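Local coordinates for capsular polysaccharide biosynthesis protein (Vibrio cholerae, PDB 1XPJ), which is of uncharacterised activity but, as a member of the haloacid dehalogenase-like family, probably acts as a hydrolase, perhaps in capsular polysaccharide biosynthesis, at the interface of chains A and B. Numbering follows the deposited sequence. Chains: chain A/B, hypothetical protein.

The interface of chains A and B. Residues chain A 36, 41, 100, 102, 107, 112, 115, 119; chain B 93-95.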
ATOM      1  N   TYR A  36       7.267  14.833  23.023  1.00 19.52           N
ATOM      2  CA  TYR A  36       6.205  15.099  22.059  1.00 19.29           C
ATOM      3  C   TYR A  36       4.971  14.220  22.282  1.00 19.24           C
ATOM      4  O   TYR A  36       3.840  14.696  22.140  1.00 19.04           O
ATOM      5  CB  TYR A  36       6.705  14.973  20.615  1.00 19.04           C
ATOM      6  CG  TYR A  36       7.397  16.222  20.114  1.00 19.03           C
ATOM      7  CD1 TYR A  36       8.706  16.533  20.522  1.00 16.92           C
ATOM      8  CD2 TYR A  36       6.759  17.090  19.227  1.00 17.85           C
ATOM      9  CE1 TYR A  36       9.346  17.665  20.077  1.00 16.26           C
ATOM     10  CE2 TYR A  36       7.405  18.236  18.769  1.00 18.61           C
ATOM     11  CZ  TYR A  36       8.701  18.510  19.200  1.00 16.95           C
ATOM     12  OH  TYR A  36       9.348  19.625  18.762  1.00 16.98           O
ATOM     13  N   PHE A  41       1.052  14.318  20.675  1.00 20.18           N
ATOM     14  CA  PHE A  41       1.427  13.864  19.329  1.00 20.12           C
ATOM     15  C   PHE A  41       1.421  12.346  19.243  1.00 21.15           C
ATOM     16  O   PHE A  41       1.976  11.673  20.111  1.00 21.71           O
ATOM     17  CB  PHE A  41       2.852  14.296  18.976  1.00 19.21           C
ATOM     18  CG  PHE A  41       2.995  15.734  18.587  1.00 17.91           C
ATOM     19  CD1 PHE A  41       3.055  16.102  17.240  1.00 17.18           C
ATOM     20  CD2 PHE A  41       3.120  16.722  19.555  1.00 15.39           C
ATOM     21  CE1 PHE A  41       3.206  17.449  16.867  1.00 15.01           C
ATOM     22  CE2 PHE A  41       3.275  18.063  19.195  1.00 15.24           C
ATOM     23  CZ  PHE A  41       3.313  18.427  17.853  1.00 15.31           C
ATOM     24  N   ARG A 100       7.787  20.113   5.334  1.00 21.48           N
ATOM     25  CA  ARG A 100       7.604  19.786   6.752  1.00 21.72           C
ATOM     26  C   ARG A 100       8.628  18.767   7.257  1.00 21.89           C
ATOM     27  O   ARG A 100       8.339  18.013   8.183  1.00 22.49           O
ATOM     28  CB  ARG A 100       6.200  19.235   7.041  1.00 21.78           C
ATOM     29  CG  ARG A 100       5.027  20.135   6.646  0.50 22.74           C
ATOM     30  CD  ARG A 100       4.999  21.497   7.317  0.50 23.84           C
ATOM     31  NE  ARG A 100       5.066  21.411   8.773  0.50 25.22           N
ATOM     32  CZ  ARG A 100       4.023  21.538   9.590  0.50 25.55           C
ATOM     33  NH1 ARG A 100       2.806  21.750   9.105  0.50 26.63           N
ATOM     34  NH2 ARG A 100       4.194  21.448  10.902  0.50 25.49           N
ATOM     35  N   VAL A 102      12.148  17.698   9.143  1.00 21.52           N
ATOM     36  CA  VAL A 102      13.318  18.029   9.932  1.00 21.49           C
ATOM     37  C   VAL A 102      14.254  16.840  10.069  1.00 21.40           C
ATOM     38  O   VAL A 102      13.826  15.687  10.108  1.00 20.85           O
ATOM     39  CB  VAL A 102      12.973  18.606  11.355  1.00 22.25           C
ATOM     40  CG1 VAL A 102      11.997  19.793  11.247  1.00 21.58           C
ATOM     41  CG2 VAL A 102      12.465  17.520  12.306  1.00 20.99           C
ATOM     42  N   PHE A 107      15.572  18.080  15.279  1.00 19.52           N
ATOM     43  CA  PHE A 107      14.471  17.658  16.141  1.00 19.44           C
ATOM     44  C   PHE A 107      14.892  17.541  17.603  1.00 19.77           C
ATOM     45  O   PHE A 107      14.103  17.808  18.512  1.00 19.38           O
ATOM     46  CB  PHE A 107      13.934  16.301  15.656  1.00 19.11           C
ATOM     47  CG  PHE A 107      12.883  15.675  16.561  1.00 18.41           C
ATOM     48  CD1 PHE A 107      11.628  16.265  16.722  1.00 18.25           C
ATOM     49  CD2 PHE A 107      13.145  14.472  17.227  1.00 17.84           C
ATOM     50  CE1 PHE A 107      10.638  15.669  17.545  1.00 18.36           C
ATOM     51  CE2 PHE A 107      12.161  13.865  18.044  1.00 18.81           C
ATOM     52  CZ  PHE A 107      10.909  14.468  18.206  1.00 17.12           C
ATOM     53  N   LEU A 112       9.311  23.143  19.964  1.00 23.18           N
ATOM     54  CA  LEU A 112       8.186  23.200  19.030  1.00 23.25           C
ATOM     55  C   LEU A 112       8.063  24.558  18.340  1.00 23.09           C
ATOM     56  O   LEU A 112       7.908  24.610  17.117  1.00 23.17           O
ATOM     57  CB  LEU A 112       6.865  22.805  19.716  1.00 23.45           C
ATOM     58  CG  LEU A 112       5.896  21.864  18.974  0.50 23.50           C
ATOM     59  CD1 LEU A 112       4.449  22.284  19.209  0.50 23.81           C
ATOM     60  CD2 LEU A 112       6.174  21.740  17.467  0.50 23.17           C
ATOM     61  N   ILE A 115      10.740  24.692  15.736  1.00 22.44           N
ATOM     62  CA  ILE A 115      10.438  23.844  14.582  1.00 22.25           C
ATOM     63  C   ILE A 115       9.411  24.555  13.698  1.00 22.05           C
ATOM     64  O   ILE A 115       9.553  24.605  12.469  1.00 21.71           O
ATOM     65  CB  ILE A 115       9.897  22.443  15.014  1.00 22.21           C
ATOM     66  CG1 ILE A 115      10.882  21.694  15.917  1.00 22.71           C
ATOM     67  CG2 ILE A 115       9.533  21.595  13.798  1.00 22.17           C
ATOM     68  CD1 ILE A 115      12.124  21.185  15.229  1.00 23.66           C
ATOM     69  N   PHE A 119       9.481  26.025   9.451  1.00 22.99           N
ATOM     70  CA  PHE A 119       8.429  25.765   8.488  1.00 22.91           C
ATOM     71  C   PHE A 119       7.831  27.054   7.959  1.00 23.47           C
ATOM     72  O   PHE A 119       7.636  27.184   6.751  1.00 23.71           O
ATOM     73  CB  PHE A 119       7.339  24.887   9.128  1.00 22.61           C
ATOM     74  CG  PHE A 119       7.829  23.527   9.549  1.00 20.87           C
ATOM     75  CD1 PHE A 119       8.933  22.943   8.926  1.00 18.03           C
ATOM     76  CD2 PHE A 119       7.195  22.835  10.584  1.00 19.56           C
ATOM     77  CE1 PHE A 119       9.397  21.682   9.315  1.00 17.73           C
ATOM     78  CE2 PHE A 119       7.641  21.572  10.980  1.00 18.76           C
ATOM     79  CZ  PHE A 119       8.750  20.990  10.340  1.00 17.73           C
TER
ATOM     80  N   ASP B  93      -0.477  20.253  12.501  1.00 24.50           N
ATOM     81  CA  ASP B  93       0.646  20.596  13.360  1.00 24.73           C
ATOM     82  C   ASP B  93       1.756  19.548  13.323  1.00 24.66           C
ATOM     83  O   ASP B  93       2.753  19.677  14.036  1.00 25.07           O
ATOM     84  CB  ASP B  93       0.168  20.794  14.815  1.00 24.98           C
ATOM     85  CG  ASP B  93      -0.671  22.056  15.006  1.00 25.18           C
ATOM     86  OD1 ASP B  93      -0.562  23.010  14.206  1.00 24.83           O
ATOM     87  OD2 ASP B  93      -1.466  22.185  15.956  1.00 26.46           O
ATOM     88  N   GLY B  94       1.589  18.523  12.491  1.00 24.68           N
ATOM     89  CA  GLY B  94       2.538  17.420  12.433  1.00 24.40           C
ATOM     90  C   GLY B  94       3.732  17.653  11.526  1.00 24.49           C
ATOM     91  O   GLY B  94       3.814  18.683  10.843  1.00 24.75           O
ATOM     92  N   PHE B  95       4.659  16.693  11.515  1.00 23.99           N
ATOM     93  CA  PHE B  95       5.810  16.746  10.621  1.00 23.63           C
ATOM     94  C   PHE B  95       6.598  15.440  10.534  1.00 24.28           C
ATOM     95  O   PHE B  95       6.368  14.473  11.295  1.00 23.97           O
ATOM     96  CB  PHE B  95       6.749  17.936  10.925  1.00 23.58           C
ATOM     97  CG  PHE B  95       7.314  17.956  12.334  1.00 21.14           C
ATOM     98  CD1 PHE B  95       8.540  17.367  12.615  1.00 20.27           C
ATOM     99  CD2 PHE B  95       6.637  18.603  13.363  1.00 20.34           C
ATOM    100  CE1 PHE B  95       9.074  17.389  13.912  1.00 20.41           C
ATOM    101  CE2 PHE B  95       7.155  18.647  14.663  1.00 19.11           C
ATOM    102  CZ  PHE B  95       8.375  18.050  14.941  1.00 20.05           C
TER
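B:Phe95 reaches across the interface and buries its ring among apolar side chains of chain A, hiding 99 Å² of its surface. Its CG lies between the backbone N and the carbonyl carbon (chi1 59°), a rotation that carries the ring off strand 95-97 into the partner. There A:Ile115 lays its CG2 methyl over one face, 4.0 Å from the ring centroid, in a CH-pi contact; a beta-branched residue suits this place because CG2 projects directly from CB, close to the helix backbone. The rim is lined by other groups. A:Val102 CG2 touches B:Phe95 CE1 at 3.8 Å, A:Phe107 CD1 meets the ring in its plane, and A:Tyr36 places the rim of its ring face, at CE2, 4.0 Å from B:Phe95 CZ at the tip. A:Phe107 CE1 lies on that same side of the tyrosine ring. Nearer the backbone, A:Phe119 CZ packs 3.7 Å from B:Phe95 CB. Flat aromatic groups suit such a pocket, since they can offer a face to one neighbour and an edge to another: A:Phe119 turns its edge to B:Phe95 CD2 while A:Arg100 NE sits over one face.

The other side is looser and more polar. The bent chain of A:Arg100 (chi2 -60°) brings NH2 to 2.8 Å from the carbonyl O of B:Gly94, but this O sits over the guanidinium face, making a polar stacking approach and not a hydrogen bond. B:Gly94 takes part through its backbone. A:Phe41 meets the backbone at its ring rim, CE1 3.6 Å from B:Asp93 O, while B:Asp93 OD1 stays 6.0 Å from A:Arg100 NH2.

Chain A builds the pocket from helices 27-38, 104-109 and 112-120, strand 101-102 and nearby loops; chain B supplies the start of strand 95-97 and the loop before it. Two-fold symmetry repeats the insertion with the chains exchanged, consistent with a dimer, although the crystal alone does not establish one in solution.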